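Long-range contacts in D-ribulose-5-phosphate 3-epimerase, putative (Plasmodium falciparum, PDB 1TQX), which probably catalyses the interconversion of D-ribulose 5-phosphate and D-xylulose 5-phosphate with the help of one bound divalent metal cation: residues F66-L71 with Q88-F93; N114-I119 with I139-V144; L182-T187 with I214-V219; I189-G194 with V219-Y224. All coordinates share one frame; numbering follows the deposited sequence.

Contact 1: residues F66-L71 with Q88-F93. With ZN (zinc ion), chain D.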
loop_
_atom_site.group_PDB
_atom_site.type_symbol
_atom_site.label_atom_id
_atom_site.label_comp_id
_atom_site.label_asym_id
_atom_site.label_seq_id
_atom_site.Cartn_x
_atom_site.Cartn_y
_atom_site.Cartn_z
ATOM N N PHE A 66 -7.867 -9.478 0.729
ATOM C CA PHE A 66 -7.477 -8.573 1.818
ATOM C C PHE A 66 -7.635 -7.098 1.411
ATOM O O PHE A 66 -7.094 -6.675 0.391
ATOM C CB PHE A 66 -6.014 -8.889 2.151
ATOM C CG PHE A 66 -5.454 -8.174 3.352
ATOM C CD1 PHE A 66 -5.298 -8.848 4.564
ATOM C CD2 PHE A 66 -4.944 -6.882 3.239
ATOM C CE1 PHE A 66 -4.628 -8.254 5.639
ATOM C CE2 PHE A 66 -4.271 -6.274 4.310
ATOM C CZ PHE A 66 -4.112 -6.965 5.509
ATOM N N PHE A 67 -8.362 -6.325 2.214
ATOM C CA PHE A 67 -8.581 -4.910 1.924
ATOM C C PHE A 67 -7.451 -4.040 2.469
ATOM O O PHE A 67 -7.351 -3.807 3.677
ATOM C CB PHE A 67 -9.932 -4.455 2.503
ATOM C CG PHE A 67 -11.104 -4.677 1.573
ATOM C CD1 PHE A 67 -11.265 -5.882 0.883
ATOM C CD2 PHE A 67 -12.064 -3.682 1.404
ATOM C CE1 PHE A 67 -12.370 -6.080 0.041
ATOM C CE2 PHE A 67 -13.171 -3.874 0.564
ATOM C CZ PHE A 67 -13.322 -5.072 -0.115
ATOM N N ASP A 68 -6.600 -3.562 1.569
ATOM C CA ASP A 68 -5.461 -2.731 1.937
ATOM C C ASP A 68 -5.742 -1.278 1.531
ATOM O O ASP A 68 -5.643 -0.907 0.359
ATOM C CB ASP A 68 -4.219 -3.302 1.245
ATOM C CG ASP A 68 -2.987 -2.463 1.446
ATOM O OD1 ASP A 68 -2.772 -1.944 2.563
ATOM O OD2 ASP A 68 -2.211 -2.352 0.471
ATOM N N VAL A 69 -6.090 -0.461 2.521
ATOM C CA VAL A 69 -6.439 0.940 2.286
ATOM C C VAL A 69 -5.302 1.921 2.539
ATOM O O VAL A 69 -4.786 2.021 3.653
ATOM C CB VAL A 69 -7.658 1.363 3.155
ATOM C CG1 VAL A 69 -8.141 2.742 2.728
ATOM C CG2 VAL A 69 -8.784 0.333 3.018
ATOM N N HIS A 70 -4.920 2.649 1.493
ATOM C CA HIS A 70 -3.854 3.638 1.588
ATOM C C HIS A 70 -4.523 5.003 1.728
ATOM O O HIS A 70 -5.085 5.528 0.769
ATOM C CB HIS A 70 -2.984 3.602 0.324
ATOM C CG HIS A 70 -1.846 4.575 0.339
ATOM N ND1 HIS A 70 -0.978 4.714 -0.725
ATOM C CD2 HIS A 70 -1.442 5.469 1.273
ATOM C CE1 HIS A 70 -0.090 5.653 -0.446
ATOM N NE2 HIS A 70 -0.350 6.126 0.759
ATOM N N LEU A 71 -4.457 5.569 2.927
ATOM C CA LEU A 71 -5.072 6.858 3.211
ATOM C C LEU A 71 -4.176 8.051 2.893
ATOM O O LEU A 71 -3.389 8.484 3.728
ATOM C CB LEU A 71 -5.494 6.914 4.685
ATOM C CG LEU A 71 -6.502 5.839 5.115
ATOM C CD1 LEU A 71 -6.570 5.756 6.640
ATOM C CD2 LEU A 71 -7.867 6.161 4.522
ATOM N N GLN A 88 -6.281 -3.536 6.460
ATOM C CA GLN A 88 -5.160 -2.710 6.875
ATOM C C GLN A 88 -5.416 -1.274 6.487
ATOM O O GLN A 88 -5.921 -1.000 5.397
ATOM C CB GLN A 88 -3.838 -3.155 6.238
ATOM C CG GLN A 88 -2.698 -2.172 6.522
ATOM C CD GLN A 88 -1.330 -2.703 6.122
ATOM O OE1 GLN A 88 -0.554 -3.138 6.966
ATOM N NE2 GLN A 88 -1.036 -2.673 4.827
ATOM N N LEU A 89 -5.080 -0.364 7.393
ATOM C CA LEU A 89 -5.223 1.059 7.140
ATOM C C LEU A 89 -3.817 1.636 7.204
ATOM O O LEU A 89 -3.114 1.480 8.207
ATOM C CB LEU A 89 -6.107 1.730 8.201
ATOM C CG LEU A 89 -7.558 1.254 8.330
ATOM C CD1 LEU A 89 -8.295 2.182 9.317
ATOM C CD2 LEU A 89 -8.257 1.264 6.970
ATOM N N THR A 90 -3.402 2.280 6.121
ATOM C CA THR A 90 -2.073 2.878 6.043
ATOM C C THR A 90 -2.202 4.393 5.961
ATOM O O THR A 90 -2.822 4.918 5.035
ATOM C CB THR A 90 -1.313 2.362 4.793
ATOM O OG1 THR A 90 -1.112 0.949 4.910
ATOM C CG2 THR A 90 0.044 3.056 4.649
ATOM N N PHE A 91 -1.636 5.098 6.937
ATOM C CA PHE A 91 -1.706 6.555 6.924
ATOM C C PHE A 91 -0.323 7.130 6.652
ATOM O O PHE A 91 0.679 6.415 6.741
ATOM C CB PHE A 91 -2.267 7.086 8.258
ATOM C CG PHE A 91 -1.397 6.808 9.452
ATOM C CD1 PHE A 91 -0.388 7.697 9.820
ATOM C CD2 PHE A 91 -1.602 5.669 10.227
ATOM C CE1 PHE A 91 0.404 7.456 10.948
ATOM C CE2 PHE A 91 -0.811 5.421 11.357
ATOM C CZ PHE A 91 0.191 6.318 11.713
ATOM N N HIS A 92 -0.268 8.413 6.303
ATOM C CA HIS A 92 1.005 9.056 6.011
ATOM C C HIS A 92 1.673 9.715 7.204
ATOM O O HIS A 92 1.038 10.425 7.978
ATOM C CB HIS A 92 0.834 10.078 4.881
ATOM C CG HIS A 92 1.030 9.493 3.516
ATOM N ND1 HIS A 92 2.271 9.403 2.920
ATOM C CD2 HIS A 92 0.164 8.875 2.679
ATOM C CE1 HIS A 92 2.162 8.748 1.778
ATOM N NE2 HIS A 92 0.893 8.414 1.610
ATOM N N PHE A 93 2.971 9.458 7.336
ATOM C CA PHE A 93 3.793 10.026 8.398
ATOM C C PHE A 93 3.644 11.545 8.303
ATOM O O PHE A 93 3.538 12.236 9.317
ATOM C CB PHE A 93 5.253 9.592 8.167
ATOM C CG PHE A 93 6.238 10.072 9.212
ATOM C CD1 PHE A 93 6.072 9.763 10.559
ATOM C CD2 PHE A 93 7.384 10.765 8.825
ATOM C CE1 PHE A 93 7.039 10.132 11.503
ATOM C CE2 PHE A 93 8.353 11.136 9.762
ATOM C CZ PHE A 93 8.177 10.816 11.100
HETATM ZN ZN ZN D . -1.281 3.433 -2.610
HETATM O O HOH W 1 -0.843 0.065 2.396
HETATM O O HOH W 2 -2.823 9.898 5.990
#
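His70 donates its NE2-H to NE2 of His92, with 2.7 Å between the two nitrogens. The acceptor lies close to the plane of the His70 ring, whereas the donor sits 30° out of the His92 plane, and the two imidazoles meet rim to rim with neither over the other's face. On its far side His70 binds the zinc ion through ND1 at 2.3 Å; His36, Asp38 and Asp179 complete the site. His92, itself bonded through ND1 to Glu94, is thus a second-shell residue that, with the zinc bond, can fix the ring's rotation.

Gln88 NE2, on a chain extended beyond CG (chi2 170°), gives a nearly straight bond (165°) of 2.9 Å to Asp68 OD1, which it meets from above the carboxylate plane. One water donates to the same OD1 and accepts from Thr90 OG1. Asp68 OD2 takes hydrogen bonds from Gln177 and from the zinc ligand His36.

All this happens on adjacent parallel strands of the TIM barrel: Asp68, His70, Gln88 and Thr90 share the face that carries the metal site, and Val69, Leu71, Leu89 and Phe91 share the other, where Phe91 packs on helix 100-111. Four backbone bonds join the strands, from Gln88 N to Phe67 O through to Leu71 N to Thr90 O (2.7 Å). A second water bridges Leu71 O and His92 N.

Apolar contacts are fewer. Leu89 CD2 lies 3.9 Å from Val69 CB, the two side chains running alongside one another, and Phe66 CE2 comes within 3.7 Å of Gln88 CB.

Contact 2: residues N114-I119 with I139-V144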
loop_
_atom_site.group_PDB
_atom_site.type_symbol
_atom_site.label_atom_id
_atom_site.label_comp_id
_atom_site.label_asym_id
_atom_site.label_seq_id
_atom_site.Cartn_x
_atom_site.Cartn_y
_atom_site.Cartn_z
ATOM N N ASN A 114 -8.549 -4.048 15.716
ATOM C CA ASN A 114 -8.201 -5.349 15.140
ATOM C C ASN A 114 -7.893 -5.240 13.653
ATOM O O ASN A 114 -8.331 -6.061 12.842
ATOM C CB ASN A 114 -9.323 -6.365 15.376
ATOM C CG ASN A 114 -9.539 -6.649 16.846
ATOM O OD1 ASN A 114 -8.582 -6.852 17.593
ATOM N ND2 ASN A 114 -10.798 -6.667 17.273
ATOM N N LEU A 115 -7.129 -4.211 13.309
ATOM C CA LEU A 115 -6.736 -3.964 11.929
ATOM C C LEU A 115 -5.222 -3.889 11.854
ATOM O O LEU A 115 -4.571 -3.554 12.834
ATOM C CB LEU A 115 -7.310 -2.624 11.453
ATOM C CG LEU A 115 -8.830 -2.462 11.373
ATOM C CD1 LEU A 115 -9.190 -0.979 11.276
ATOM C CD2 LEU A 115 -9.343 -3.222 10.176
ATOM N N TRP A 116 -4.664 -4.210 10.694
ATOM C CA TRP A 116 -3.224 -4.088 10.506
ATOM C C TRP A 116 -2.993 -2.589 10.343
ATOM O O TRP A 116 -3.879 -1.876 9.863
ATOM C CB TRP A 116 -2.786 -4.805 9.230
ATOM C CG TRP A 116 -2.408 -6.240 9.422
ATOM C CD1 TRP A 116 -2.888 -7.099 10.365
ATOM C CD2 TRP A 116 -1.482 -6.992 8.625
ATOM N NE1 TRP A 116 -2.319 -8.343 10.208
ATOM C CE2 TRP A 116 -1.453 -8.304 9.146
ATOM C CE3 TRP A 116 -0.675 -6.683 7.520
ATOM C CZ2 TRP A 116 -0.647 -9.312 8.598
ATOM C CZ3 TRP A 116 0.128 -7.685 6.972
ATOM C CH2 TRP A 116 0.135 -8.984 7.514
ATOM N N CYS A 117 -1.823 -2.103 10.747
ATOM C CA CYS A 117 -1.521 -0.685 10.604
ATOM C C CYS A 117 -0.290 -0.467 9.736
ATOM O O CYS A 117 0.766 -1.066 9.956
ATOM C CB CYS A 117 -1.292 -0.020 11.967
ATOM S SG CYS A 117 -0.765 1.729 11.846
ATOM N N GLY A 118 -0.446 0.385 8.734
ATOM C CA GLY A 118 0.666 0.695 7.866
ATOM C C GLY A 118 0.973 2.176 7.968
ATOM O O GLY A 118 0.109 2.972 8.341
ATOM N N ILE A 119 2.209 2.549 7.671
ATOM C CA ILE A 119 2.582 3.955 7.688
ATOM C C ILE A 119 3.374 4.189 6.407
ATOM O O ILE A 119 4.220 3.374 6.032
ATOM C CB ILE A 119 3.423 4.333 8.941
ATOM C CG1 ILE A 119 3.539 5.857 9.034
ATOM C CG2 ILE A 119 4.815 3.703 8.872
ATOM C CD1 ILE A 119 4.136 6.358 10.346
ATOM N N ILE A 139 3.564 -1.197 13.984
ATOM C CA ILE A 139 3.422 -1.111 12.533
ATOM C C ILE A 139 3.622 -2.441 11.819
ATOM O O ILE A 139 4.670 -3.069 11.933
ATOM C CB ILE A 139 4.423 -0.086 11.943
ATOM C CG1 ILE A 139 4.277 1.266 12.652
ATOM C CG2 ILE A 139 4.194 0.071 10.445
ATOM C CD1 ILE A 139 2.891 1.876 12.567
ATOM N N ASN A 140 2.607 -2.861 11.070
ATOM C CA ASN A 140 2.668 -4.109 10.319
ATOM C C ASN A 140 3.353 -3.916 8.966
ATOM O O ASN A 140 4.020 -4.825 8.464
ATOM C CB ASN A 140 1.256 -4.640 10.061
ATOM C CG ASN A 140 0.533 -5.034 11.334
ATOM O OD1 ASN A 140 0.747 -6.121 11.874
ATOM N ND2 ASN A 140 -0.323 -4.147 11.823
ATOM N N THR A 141 3.185 -2.733 8.384
ATOM C CA THR A 141 3.733 -2.450 7.062
ATOM C C THR A 141 4.203 -1.009 6.889
ATOM O O THR A 141 3.579 -0.077 7.403
ATOM C CB THR A 141 2.654 -2.661 5.967
ATOM O OG1 THR A 141 2.053 -3.955 6.108
ATOM C CG2 THR A 141 3.271 -2.524 4.570
ATOM N N VAL A 142 5.302 -0.835 6.163
ATOM C CA VAL A 142 5.804 0.492 5.841
ATOM C C VAL A 142 5.666 0.574 4.324
ATOM O O VAL A 142 6.184 -0.278 3.604
ATOM C CB VAL A 142 7.286 0.696 6.214
ATOM C CG1 VAL A 142 7.774 2.030 5.654
ATOM C CG2 VAL A 142 7.445 0.700 7.726
ATOM N N LEU A 143 4.937 1.578 3.850
ATOM C CA LEU A 143 4.725 1.758 2.419
ATOM C C LEU A 143 5.690 2.825 1.907
ATOM O O LEU A 143 5.508 4.015 2.167
ATOM C CB LEU A 143 3.268 2.187 2.164
ATOM C CG LEU A 143 2.688 2.182 0.740
ATOM C CD1 LEU A 143 1.201 2.534 0.818
ATOM C CD2 LEU A 143 3.415 3.173 -0.145
ATOM N N VAL A 144 6.723 2.383 1.194
ATOM C CA VAL A 144 7.723 3.278 0.629
ATOM C C VAL A 144 7.234 3.735 -0.744
ATOM O O VAL A 144 7.200 2.944 -1.686
ATOM C CB VAL A 144 9.095 2.556 0.464
ATOM C CG1 VAL A 144 10.091 3.468 -0.246
ATOM C CG2 VAL A 144 9.636 2.139 1.827
#
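Trp116 and Asn140 both turn CG anti to their own carbonyl carbon (chi1 -90° and -65°), which carries each CG to the side of its backbone N. The indole and the amide stack: their planes are 10° apart, and Asn140 CG lies over one indole face, 3.7 Å from Trp116 CG. Cys117 O is gripped by two successive amides: Asn140 N at 2.8 Å and, more weakly, Thr141 N at 3.3 Å. The strands then run on in parallel register, with Ile119 N bonded to Thr141 O and Leu143 N to Ile119 O (2.9 Å). Gly118 adds a CA-H...O contact, its CA only 3.0 Å from Thr141 O.

On the face of Ile119 and Val142 the packing is apolar. Ile119 CG2 meets Ile139 CG2 at 4.0 Å, while Ile139 CD1 reaches Cys117 SG at 3.7 Å.

The pair belongs to a beta-alpha-beta unit of the TIM barrel whose helix, 131-134, lies against Ile119, Ile139 and Val142. Helix 100-111 packs on Cys117. Facing the interior, Thr141 OG1 bonds Gln88 of strand 88-92, and Leu143 touches Gln177 and Asp179 of strand 175-179, close to the zinc ion.

Contact 3: residues L182-T187 with I214-V219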
loop_
_atom_site.group_PDB
_atom_site.type_symbol
_atom_site.label_atom_id
_atom_site.label_comp_id
_atom_site.label_asym_id
_atom_site.label_seq_id
_atom_site.Cartn_x
_atom_site.Cartn_y
_atom_site.Cartn_z
ATOM N N LEU A 182 5.521 0.255 -10.360
ATOM C CA LEU A 182 5.955 -1.135 -10.282
ATOM C C LEU A 182 5.527 -1.940 -11.503
ATOM O O LEU A 182 4.360 -1.924 -11.899
ATOM C CB LEU A 182 5.399 -1.815 -9.017
ATOM C CG LEU A 182 6.213 -1.696 -7.722
ATOM C CD1 LEU A 182 7.598 -2.323 -7.931
ATOM C CD2 LEU A 182 6.352 -0.236 -7.321
ATOM N N ASN A 183 6.488 -2.628 -12.111
ATOM C CA ASN A 183 6.213 -3.485 -13.257
ATOM C C ASN A 183 7.088 -4.719 -13.056
ATOM O O ASN A 183 7.707 -4.857 -12.000
ATOM C CB ASN A 183 6.508 -2.757 -14.581
ATOM C CG ASN A 183 7.906 -2.180 -14.645
ATOM O OD1 ASN A 183 8.130 -1.137 -15.265
ATOM N ND2 ASN A 183 8.856 -2.853 -14.021
ATOM N N ILE A 184 7.152 -5.621 -14.027
ATOM C CA ILE A 184 7.955 -6.830 -13.825
ATOM C C ILE A 184 9.406 -6.537 -13.440
ATOM O O ILE A 184 9.927 -7.114 -12.480
ATOM C CB ILE A 184 7.907 -7.750 -15.072
ATOM C CG1 ILE A 184 6.522 -8.397 -15.167
ATOM C CG2 ILE A 184 8.994 -8.831 -14.988
ATOM C CD1 ILE A 184 6.313 -9.266 -16.398
ATOM N N GLU A 185 10.048 -5.623 -14.160
ATOM C CA GLU A 185 11.441 -5.297 -13.884
ATOM C C GLU A 185 11.685 -4.558 -12.571
ATOM O O GLU A 185 12.641 -4.871 -11.855
ATOM C CB GLU A 185 12.041 -4.486 -15.034
ATOM C CG GLU A 185 13.553 -4.306 -14.906
ATOM C CD GLU A 185 14.168 -3.521 -16.049
ATOM O OE1 GLU A 185 15.410 -3.420 -16.082
ATOM O OE2 GLU A 185 13.420 -3.005 -16.904
ATOM N N THR A 186 10.845 -3.575 -12.250
ATOM C CA THR A 186 11.041 -2.829 -11.009
ATOM C C THR A 186 10.579 -3.619 -9.785
ATOM O O THR A 186 10.933 -3.282 -8.652
ATOM C CB THR A 186 10.361 -1.439 -11.051
ATOM O OG1 THR A 186 8.955 -1.584 -11.275
ATOM C CG2 THR A 186 10.970 -0.595 -12.178
ATOM N N THR A 187 9.799 -4.673 -10.006
ATOM C CA THR A 187 9.369 -5.513 -8.896
ATOM C C THR A 187 10.590 -6.347 -8.497
ATOM O O THR A 187 10.881 -6.518 -7.311
ATOM C CB THR A 187 8.207 -6.457 -9.295
ATOM O OG1 THR A 187 6.991 -5.706 -9.419
ATOM C CG2 THR A 187 8.017 -7.539 -8.245
ATOM N N ILE A 214 1.116 -10.890 -12.684
ATOM C CA ILE A 214 0.985 -11.144 -11.253
ATOM C C ILE A 214 1.864 -12.310 -10.793
ATOM O O ILE A 214 2.610 -12.180 -9.821
ATOM C CB ILE A 214 -0.498 -11.437 -10.880
ATOM C CG1 ILE A 214 -1.329 -10.158 -11.045
ATOM C CG2 ILE A 214 -0.597 -11.965 -9.444
ATOM C CD1 ILE A 214 -2.820 -10.357 -10.822
ATOM N N ASP A 215 1.783 -13.446 -11.484
ATOM C CA ASP A 215 2.589 -14.608 -11.103
ATOM C C ASP A 215 4.086 -14.333 -11.237
ATOM O O ASP A 215 4.878 -14.709 -10.367
ATOM C CB ASP A 215 2.230 -15.833 -11.959
ATOM C CG ASP A 215 0.795 -16.293 -11.757
ATOM O OD1 ASP A 215 0.188 -15.925 -10.730
ATOM O OD2 ASP A 215 0.275 -17.033 -12.618
ATOM N N THR A 216 4.472 -13.686 -12.333
ATOM C CA THR A 216 5.878 -13.377 -12.561
ATOM C C THR A 216 6.398 -12.522 -11.416
ATOM O O THR A 216 7.491 -12.761 -10.896
ATOM C CB THR A 216 6.077 -12.615 -13.888
ATOM O OG1 THR A 216 5.683 -13.453 -14.982
ATOM C CG2 THR A 216 7.532 -12.206 -14.063
ATOM N N MET A 217 5.609 -11.524 -11.024
ATOM C CA MET A 217 5.991 -10.637 -9.934
ATOM C C MET A 217 6.142 -11.400 -8.618
ATOM O O MET A 217 7.118 -11.218 -7.894
ATOM C CB MET A 217 4.939 -9.531 -9.736
ATOM C CG MET A 217 4.838 -8.492 -10.854
ATOM S SD MET A 217 3.496 -7.300 -10.506
ATOM C CE MET A 217 3.973 -5.903 -11.531
ATOM N N ARG A 218 5.174 -12.253 -8.305
ATOM C CA ARG A 218 5.225 -12.989 -7.049
ATOM C C ARG A 218 6.443 -13.898 -6.964
ATOM O O ARG A 218 7.137 -13.916 -5.948
ATOM C CB ARG A 218 3.942 -13.806 -6.849
ATOM C CG ARG A 218 3.815 -14.467 -5.475
ATOM C CD ARG A 218 2.394 -14.989 -5.275
ATOM N NE ARG A 218 1.947 -15.655 -6.492
ATOM C CZ ARG A 218 0.804 -15.402 -7.119
ATOM N NH1 ARG A 218 -0.042 -14.492 -6.649
ATOM N NH2 ARG A 218 0.521 -16.051 -8.238
ATOM N N VAL A 219 6.708 -14.649 -8.027
ATOM C CA VAL A 219 7.858 -15.547 -8.024
ATOM C C VAL A 219 9.151 -14.771 -7.797
ATOM O O VAL A 219 10.007 -15.203 -7.032
ATOM C CB VAL A 219 7.965 -16.338 -9.350
ATOM C CG1 VAL A 219 9.225 -17.210 -9.345
ATOM C CG2 VAL A 219 6.734 -17.213 -9.530
#
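The capped N-terminal turn of helix 184-193, one of the outer helices of the TIM barrel, receives Met217 of helix 210-223 against Asn183 and Thr187. Asn183 is the N-cap. Its backbone N bonds to Thr186 OG1 at 2.8 Å, and its carbonyl O is held twice by Thr187, through the backbone N and through OG1. The Thr187 hydroxyl approaches from above that carbonyl plane, at 2.8 Å.

Against this turn Met217 lays an extended chain. With chi2 at 177° and chi3 at 159°, the thioether stretches out until the methyl CE touches Asn183 C and Thr187 OG1, each at 3.7 Å, while CG passes 3.8 Å from the same OG1. The two side chains cross at about a right angle. Thr187 CG2, anti to its backbone N, turns instead to the helix backbone and stands 3.8 Å from Met217 O.

The outer part of the contact is made by Ile184 and Thr216. The Thr216 methyl, CG2, sits 3.8 Å from Ile184 CG2 and 3.9 Å from Ile184 CD1; the threonine hydroxyl bonds back to Tyr212 O within its own helix. No hydrogen bond links the two segments, so the contact rests on van der Waals packing, in part of methyl groups against polar and backbone atoms.

On the barrel side of the pair lies strand 197-200, where Ile198 meets Leu182 and Thr187 and Ala200 meets Met217. The short helix 202-205 closes in through Ser203, whose OG bonds Leu182 O, while Arg218, on the far side of helix 210-223, forms a salt bridge with Glu33.

Contact 4: residues I189-G194 with V219-Y224; sequences ISASHG and VSVQKY
Tyr224 lays its ring flat against the backbone of Ala191 and Ser192, where the C-terminal ends of two outer helices of the TIM barrel, 184-193 and 210-223, come together. The fit is a CH-pi contact: Ser192 CA stands over the centre of the ring, 3.5 Å from the centroid and 10° off the ring normal. Ala191 C lies over the same face, nearer the CD1 side, and Ala191 O comes within 3.5 Å of Tyr224 CG. Toward the phenol end, Ser192 CB touches CZ at 3.4 Å. Chi1 of the tyrosine (-68°) sets CG anti to the carbonyl carbon, and chi2 then turns the ring so that its face meets the backbone.

Ala191 directs CB toward the other helix. This methyl rests 3.7 Å from Val221 CA and 3.9 Å from Val221 CG2, with Tyr224 CD1 at 3.8 Å; the small side chain lets the helix backbones approach closely, the CA atoms of Ala191 and Val221 being 5.1 Å apart.

Two residues after Ser192, helix 184-193 has ended in a Schellman motif. Gly194 takes a positive phi of 127°, and a CB in that place would press on the carbonyl O of His193. The neighbouring helix 161-170 holds the outgoing turn, His193 ND1 bonding to Ser165 OG and Gly194 O to Arg168.

Although Ser192 presents CA and CB to the tyrosine, its hydroxyl turns back into its own helix: OG, between the backbone N and the carbonyl carbon, donates to Ile189 O at 2.7 Å.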
loop_
_atom_site.group_PDB
_atom_site.type_symbol
_atom_site.label_atom_id
_atom_site.label_comp_id
_atom_site.label_asym_id
_atom_site.label_seq_id
_atom_site.Cartn_x
_atom_site.Cartn_y
_atom_site.Cartn_z
ATOM N N ILE A 189 13.673 -5.548 -8.935
ATOM C CA ILE A 189 14.604 -4.631 -8.293
ATOM C C ILE A 189 14.181 -4.360 -6.848
ATOM O O ILE A 189 15.009 -4.387 -5.934
ATOM C CB ILE A 189 14.669 -3.285 -9.041
ATOM C CG1 ILE A 189 15.362 -3.470 -10.396
ATOM C CG2 ILE A 189 15.399 -2.250 -8.190
ATOM C CD1 ILE A 189 15.376 -2.212 -11.248
ATOM N N SER A 190 12.894 -4.093 -6.643
ATOM C CA SER A 190 12.397 -3.812 -5.299
ATOM C C SER A 190 12.583 -5.001 -4.363
ATOM O O SER A 190 13.009 -4.839 -3.221
ATOM C CB SER A 190 10.921 -3.407 -5.357
ATOM O OG SER A 190 10.771 -2.160 -6.015
ATOM N N ALA A 191 12.271 -6.197 -4.848
ATOM C CA ALA A 191 12.417 -7.394 -4.035
ATOM C C ALA A 191 13.879 -7.671 -3.668
ATOM O O ALA A 191 14.165 -8.176 -2.581
ATOM C CB ALA A 191 11.820 -8.599 -4.767
ATOM N N SER A 192 14.804 -7.334 -4.566
ATOM C CA SER A 192 16.224 -7.571 -4.311
ATOM C C SER A 192 16.724 -6.707 -3.160
ATOM O O SER A 192 17.742 -7.016 -2.532
ATOM C CB SER A 192 17.057 -7.293 -5.571
ATOM O OG SER A 192 17.197 -5.904 -5.816
ATOM N N HIS A 193 15.999 -5.627 -2.880
ATOM C CA HIS A 193 16.364 -4.721 -1.798
ATOM C C HIS A 193 15.608 -5.030 -0.502
ATOM O O HIS A 193 15.932 -4.479 0.549
ATOM C CB HIS A 193 16.120 -3.268 -2.223
ATOM C CG HIS A 193 17.153 -2.733 -3.169
ATOM N ND1 HIS A 193 18.287 -2.073 -2.742
ATOM C CD2 HIS A 193 17.232 -2.775 -4.521
ATOM C CE1 HIS A 193 19.017 -1.730 -3.788
ATOM N NE2 HIS A 193 18.399 -2.146 -4.881
ATOM N N GLY A 194 14.605 -5.906 -0.573
ATOM C CA GLY A 194 13.863 -6.261 0.627
ATOM C C GLY A 194 12.346 -6.140 0.604
ATOM O O GLY A 194 11.681 -6.557 1.556
ATOM N N VAL A 219 6.708 -14.649 -8.027
ATOM C CA VAL A 219 7.858 -15.547 -8.024
ATOM C C VAL A 219 9.151 -14.771 -7.797
ATOM O O VAL A 219 10.007 -15.203 -7.032
ATOM C CB VAL A 219 7.965 -16.338 -9.350
ATOM C CG1 VAL A 219 9.225 -17.210 -9.345
ATOM C CG2 VAL A 219 6.734 -17.213 -9.530
ATOM N N SER A 220 9.284 -13.618 -8.446
ATOM C CA SER A 220 10.483 -12.803 -8.300
ATOM C C SER A 220 10.676 -12.326 -6.864
ATOM O O SER A 220 11.809 -12.179 -6.404
ATOM C CB SER A 220 10.437 -11.599 -9.244
ATOM O OG SER A 220 9.463 -10.656 -8.832
ATOM N N VAL A 221 9.579 -12.069 -6.155
ATOM C CA VAL A 221 9.688 -11.634 -4.768
ATOM C C VAL A 221 10.054 -12.845 -3.905
ATOM O O VAL A 221 10.947 -12.770 -3.060
ATOM C CB VAL A 221 8.358 -11.015 -4.243
ATOM C CG1 VAL A 221 8.457 -10.766 -2.745
ATOM C CG2 VAL A 221 8.071 -9.693 -4.956
ATOM N N GLN A 222 9.374 -13.964 -4.136
ATOM C CA GLN A 222 9.624 -15.186 -3.375
ATOM C C GLN A 222 11.084 -15.635 -3.442
ATOM O O GLN A 222 11.612 -16.168 -2.464
ATOM C CB GLN A 222 8.703 -16.310 -3.863
ATOM C CG GLN A 222 7.226 -15.993 -3.680
ATOM C CD GLN A 222 6.305 -17.042 -4.271
ATOM O OE1 GLN A 222 6.437 -17.415 -5.440
ATOM N NE2 GLN A 222 5.349 -17.512 -3.470
ATOM N N LYS A 223 11.736 -15.412 -4.582
ATOM C CA LYS A 223 13.137 -15.796 -4.741
ATOM C C LYS A 223 14.005 -15.161 -3.659
ATOM O O LYS A 223 14.964 -15.773 -3.191
ATOM C CB LYS A 223 13.662 -15.378 -6.120
ATOM C CG LYS A 223 12.964 -16.055 -7.289
ATOM C CD LYS A 223 13.624 -15.696 -8.616
ATOM C CE LYS A 223 12.884 -16.322 -9.794
ATOM N NZ LYS A 223 12.783 -17.808 -9.686
ATOM N N TYR A 224 13.673 -13.932 -3.269
ATOM C CA TYR A 224 14.430 -13.227 -2.240
ATOM C C TYR A 224 13.887 -13.476 -0.831
ATOM O O TYR A 224 14.646 -13.244 0.133
ATOM C CB TYR A 224 14.449 -11.725 -2.527
ATOM C CG TYR A 224 15.242 -11.343 -3.751
ATOM C CD1 TYR A 224 14.617 -11.108 -4.973
ATOM C CD2 TYR A 224 16.626 -11.221 -3.689
ATOM C CE1 TYR A 224 15.355 -10.759 -6.105
ATOM C CE2 TYR A 224 17.372 -10.876 -4.813
ATOM C CZ TYR A 224 16.734 -10.646 -6.014
ATOM O OH TYR A 224 17.483 -10.301 -7.116
#

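From the N terminus, contact 1 comes first, closing the loop between strands 66-72 and 88-92. Contact 2 follows in series, with strand 141-145 returning beside 116-121 after helix 131-134. The two touch, because strands 88-92 and 116-121 are neighbours in the barrel, and a backbone bond probably joins Gly118 N to Leu89 O. Contacts 3 and 4 come later and cross: segments 182-187 and 189-194 of one helix pair in the same order with 214-219 and 219-224 of another, sharing Val219. Together they join the last long helices outside the barrel, with centres about 20 Å or more from those of the two strand contacts.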